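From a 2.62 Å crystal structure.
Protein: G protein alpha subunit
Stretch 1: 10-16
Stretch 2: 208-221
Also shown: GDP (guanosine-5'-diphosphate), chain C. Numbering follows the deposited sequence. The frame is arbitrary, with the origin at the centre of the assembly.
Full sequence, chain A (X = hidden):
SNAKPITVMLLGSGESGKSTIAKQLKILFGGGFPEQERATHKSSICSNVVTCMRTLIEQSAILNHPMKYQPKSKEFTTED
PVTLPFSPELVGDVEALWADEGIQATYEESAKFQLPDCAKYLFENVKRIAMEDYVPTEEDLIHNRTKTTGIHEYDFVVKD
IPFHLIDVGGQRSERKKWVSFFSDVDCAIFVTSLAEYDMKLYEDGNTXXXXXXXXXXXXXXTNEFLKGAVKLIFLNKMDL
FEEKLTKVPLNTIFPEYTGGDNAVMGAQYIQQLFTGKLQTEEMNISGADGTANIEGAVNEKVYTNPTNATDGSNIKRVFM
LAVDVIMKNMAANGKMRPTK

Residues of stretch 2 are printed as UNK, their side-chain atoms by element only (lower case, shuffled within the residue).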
# COMPACT_ATOMS: atom_id res chain seq x y z
N LEU A 10 -12.66 -1.68 4.82
CA LEU A 10 -11.59 -1.71 3.83
C LEU A 10 -11.37 -3.12 3.32
O LEU A 10 -11.10 -4.03 4.10
CB LEU A 10 -10.27 -1.21 4.41
CG LEU A 10 -10.16 0.30 4.68
CD1 LEU A 10 -8.76 0.62 5.11
CD2 LEU A 10 -10.56 1.10 3.45
N LEU A 11 -11.50 -3.29 2.01
CA LEU A 11 -11.15 -4.53 1.31
C LEU A 11 -10.01 -4.31 0.34
O LEU A 11 -9.78 -3.21 -0.12
CB LEU A 11 -12.33 -5.08 0.51
CG LEU A 11 -13.53 -5.81 1.17
CD1 LEU A 11 -13.16 -6.61 2.39
CD2 LEU A 11 -14.65 -4.85 1.50
N GLY A 12 -9.31 -5.38 -0.03
CA GLY A 12 -8.37 -5.27 -1.11
C GLY A 12 -7.61 -6.53 -1.28
O GLY A 12 -7.78 -7.43 -0.49
N SER A 13 -6.78 -6.60 -2.31
CA SER A 13 -5.81 -7.68 -2.45
C SER A 13 -4.63 -7.39 -1.55
O SER A 13 -4.65 -6.46 -0.73
CB SER A 13 -5.34 -7.81 -3.89
OG SER A 13 -6.44 -8.15 -4.72
N GLY A 14 -3.59 -8.20 -1.69
CA GLY A 14 -2.38 -8.02 -0.92
C GLY A 14 -1.46 -7.02 -1.58
O GLY A 14 -1.29 -7.01 -2.80
N GLU A 15 -0.85 -6.17 -0.75
CA GLU A 15 0.06 -5.14 -1.23
C GLU A 15 -0.67 -4.11 -2.07
O GLU A 15 -0.13 -3.56 -3.02
CB GLU A 15 1.22 -5.74 -2.03
CG GLU A 15 2.47 -6.02 -1.21
CD GLU A 15 3.22 -7.22 -1.72
OE1 GLU A 15 4.48 -7.18 -1.76
OE2 GLU A 15 2.55 -8.21 -2.08
N SER A 16 -1.92 -3.87 -1.71
CA SER A 16 -2.68 -2.81 -2.30
C SER A 16 -2.44 -1.52 -1.51
O SER A 16 -2.78 -0.43 -1.95
CB SER A 16 -4.15 -3.17 -2.24
OG SER A 16 -4.46 -3.65 -0.95
N UNK A 208 -2.36 -13.26 -13.25
CA UNK A 208 -1.72 -12.01 -12.90
C UNK A 208 -2.34 -11.40 -11.64
O UNK A 208 -3.44 -11.80 -11.24
o UNK A 208 -3.02 -10.32 -14.08
c UNK A 208 -1.80 -11.02 -14.06
N UNK A 209 -1.62 -10.47 -11.02
CA UNK A 209 -2.14 -9.73 -9.88
C UNK A 209 -3.37 -8.90 -10.27
O UNK A 209 -4.31 -8.77 -9.49
n UNK A 209 1.72 -9.50 -6.84
c UNK A 209 0.87 -8.68 -7.70
c UNK A 209 0.05 -9.57 -8.61
n UNK A 209 2.15 -10.76 -4.96
n UNK A 209 0.09 -9.80 -5.25
c UNK A 209 1.32 -10.02 -5.68
c UNK A 209 -1.06 -8.81 -9.30
N UNK A 210 -3.35 -8.37 -11.48
CA UNK A 210 -4.39 -7.46 -11.94
C UNK A 210 -5.74 -8.16 -12.05
O UNK A 210 -6.75 -7.67 -11.52
c UNK A 210 -5.26 -4.64 -13.04
c UNK A 210 -4.92 -5.83 -13.94
c UNK A 210 -3.97 -6.81 -13.26
c UNK A 210 -4.34 -5.37 -15.26
N UNK A 211 -5.76 -9.31 -12.71
CA UNK A 211 -6.97 -10.11 -12.85
C UNK A 211 -7.47 -10.68 -11.52
O UNK A 211 -8.68 -10.82 -11.29
c UNK A 211 -6.79 -11.25 -13.90
c UNK A 211 -6.54 -10.67 -15.27
o UNK A 211 -5.68 -12.08 -13.52
N UNK A 212 -6.54 -11.03 -10.64
CA UNK A 212 -6.93 -11.41 -9.29
C UNK A 212 -7.61 -10.24 -8.53
O UNK A 212 -8.63 -10.46 -7.88
c UNK A 212 -4.98 -12.47 -6.17
c UNK A 212 -5.74 -11.96 -8.52
o UNK A 212 -5.17 -12.98 -5.04
o UNK A 212 -3.91 -11.90 -6.50
c UNK A 212 -6.11 -12.54 -7.18
N UNK A 213 -7.08 -9.02 -8.60
CA UNK A 213 -7.76 -7.90 -7.94
C UNK A 213 -9.13 -7.65 -8.53
O UNK A 213 -10.08 -7.38 -7.80
o UNK A 213 -5.66 -6.79 -7.60
c UNK A 213 -6.97 -6.59 -8.04
N UNK A 214 -9.21 -7.70 -9.86
CA UNK A 214 -10.43 -7.34 -10.55
C UNK A 214 -11.55 -8.27 -10.12
O UNK A 214 -12.67 -7.82 -9.85
c UNK A 214 -9.45 -6.14 -12.57
c UNK A 214 -9.10 -6.18 -14.05
c UNK A 214 -11.60 -7.43 -12.82
c UNK A 214 -10.24 -7.36 -12.10
N UNK A 215 -11.25 -9.55 -10.03
CA UNK A 215 -12.26 -10.53 -9.67
C UNK A 215 -12.69 -10.33 -8.20
O UNK A 215 -13.86 -10.51 -7.86
c UNK A 215 -11.74 -11.93 -9.93
N UNK A 216 -11.75 -9.95 -7.34
CA UNK A 216 -12.12 -9.60 -5.98
C UNK A 216 -13.15 -8.48 -5.99
O UNK A 216 -14.21 -8.58 -5.40
c UNK A 216 -10.00 -10.33 -4.78
c UNK A 216 -10.92 -9.14 -5.14
c UNK A 216 -11.41 -8.36 -3.89
N UNK A 217 -12.82 -7.40 -6.68
CA UNK A 217 -13.75 -6.29 -6.80
C UNK A 217 -15.13 -6.69 -7.36
O UNK A 217 -16.15 -6.30 -6.81
c UNK A 217 -15.42 -2.16 -7.29
c UNK A 217 -14.61 -3.97 -9.24
c UNK A 217 -15.51 -2.97 -9.56
c UNK A 217 -15.91 -2.06 -8.59
c UNK A 217 -14.52 -3.17 -6.98
c UNK A 217 -13.14 -5.16 -7.61
c UNK A 217 -14.11 -4.08 -7.95
N UNK A 218 -15.15 -7.47 -8.44
CA UNK A 218 -16.41 -7.99 -9.01
C UNK A 218 -17.24 -8.77 -7.97
O UNK A 218 -18.48 -8.77 -8.01
n UNK A 218 -17.05 -5.11 -13.57
c UNK A 218 -16.13 -6.25 -13.18
c UNK A 218 -16.60 -6.96 -11.90
c UNK A 218 -15.68 -8.11 -11.51
c UNK A 218 -16.16 -8.86 -10.25
N UNK A 219 -16.57 -9.43 -7.03
CA UNK A 219 -17.27 -10.02 -5.90
C UNK A 219 -18.01 -8.96 -5.10
O UNK A 219 -19.23 -9.05 -4.92
o UNK A 219 -14.85 -12.61 -5.06
c UNK A 219 -16.32 -10.75 -4.98
c UNK A 219 -15.86 -12.05 -5.56
o UNK A 219 -16.52 -12.50 -6.53
N UNK A 220 -17.27 -7.95 -4.64
CA UNK A 220 -17.85 -6.88 -3.82
C UNK A 220 -19.10 -6.33 -4.50
O UNK A 220 -20.16 -6.21 -3.89
c UNK A 220 -17.45 -4.52 -3.00
c UNK A 220 -15.73 -6.26 -2.61
c UNK A 220 -16.81 -5.77 -3.56
c UNK A 220 -14.49 -5.35 -2.58
N UNK A 221 -18.99 -6.04 -5.79
CA UNK A 221 -20.10 -5.48 -6.55
C UNK A 221 -21.37 -6.34 -6.56
O UNK A 221 -22.47 -5.83 -6.78
c UNK A 221 -18.65 -4.08 -8.07
se UNK A 221 -19.33 -2.50 -7.13
c UNK A 221 -21.06 -2.35 -8.06
c UNK A 221 -19.65 -5.21 -7.98
PB GDP C . -2.04 -4.73 2.89
O1B GDP C . -1.81 -5.02 4.35
O2B GDP C . -2.00 -6.03 2.11
O3B GDP C . -3.41 -4.11 2.77
O3A GDP C . -0.92 -3.74 2.26
PA GDP C . 0.12 -2.84 3.14
O1A GDP C . -0.56 -1.62 3.74
O2A GDP C . 0.77 -3.66 4.24
O5' GDP C . 1.25 -2.41 2.07
C5' GDP C . 2.62 -2.75 2.30
C4' GDP C . 3.60 -1.71 1.74
O4' GDP C . 3.01 -0.88 0.73
C3' GDP C . 4.14 -0.77 2.82
O3' GDP C . 5.59 -0.82 2.83
C2' GDP C . 3.63 0.61 2.45
O2' GDP C . 4.56 1.64 2.81
C1' GDP C . 3.40 0.48 0.94
N9 GDP C . 2.40 1.45 0.41
C8 GDP C . 1.06 1.46 0.60
N7 GDP C . 0.47 2.50 -0.05
C5 GDP C . 1.45 3.18 -0.69
C6 GDP C . 1.54 4.38 -1.55
O6 GDP C . 0.53 5.04 -1.86
N1 GDP C . 2.75 4.76 -1.99
C2 GDP C . 3.87 4.07 -1.69
N2 GDP C . 5.05 4.51 -2.19
N3 GDP C . 3.86 2.96 -0.91
C4 GDP C . 2.71 2.48 -0.39

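Position 208 carries one carbon and then one oxygen, clear of stretch 1: Ser208. It is the N-cap, its OG accepting from the backbone N of 211 at 3.2 Å, almost in line, so the helix starts with an amide satisfied.

At 209 three carbons and a nitrogen lead to a carbon bearing two more nitrogens, a guanidinium, with one of its nitrogens 3.9 Å from Glu15 OE2, which lies over one face: Arg209. That nitrogen is NH2, and the pair is a long salt bridge of charges only, since the oxygen sits well out of plane and no N-H points at it. CA-to-CB points sideways, yet the long chain brings its end nearer to the loop.

Position 210 has four carbons forked at the second, out of reach: Leu210. Position 211 has one carbon carrying an oxygen and a carbon: Thr211, whose N makes the capping bond and whose OG1 gives a weak bond to Ser208 O at 3.2 Å.

At 212, three carbons end in two oxygens: Glu212. CA-to-CB points toward the loop, yet the nearest side-chain approach, Glu212 CD to Ser13 OG, is 4.8 Å. Position 213 shows one carbon and one oxygen, that oxygen 3.3 Å from Ser13 OG: Ser213. Ser13 OG donates to Ser213 OG where the backbones come nearest, CA to CA 5.8 Å.

Position 214 has four carbons forked at the first, one arm longer, with CA-to-CB pointing away: Ile214. A lone carbon at 215 is Ala215, exposed. At 216 one carbon carries two more, one of them 4.2 Å from Ser13 OG: Val216, the atom being CG2.

Position 217 has a carbon and a six-carbon ring, Phe217; 218 has four carbons in a row ending in nitrogen, Lys218; 219 has two carbons, the second with two oxygens, Asp219. None reaches stretch 1.

Position 220 has four carbons forked at the first, the longer arm ending 3.8 Å from Leu11 CB: Ile220, its CD1 making this apolar contact. At 221 two carbons, a selenium and a carbon identify selenomethionine, Met221, beyond reach.

The contact is small, 287 Å² in all, and graded along the helix. Positions 209, 213, 216 and 220, spaced three or four apart, put charge at the loop end, a serine pair at the closest approach and an apolar contact where the helix meets the strand residue Leu11. Beside it, Ser16 OG donates to Ser13 O at 2.8 Å, while Glu15 N donates to GDP O2B at 3.1 Å: one residue offers its backbone to the nucleotide and its carboxylate to the helix.

Stretch 2 (208-221) SRLTESIAVFKDIM
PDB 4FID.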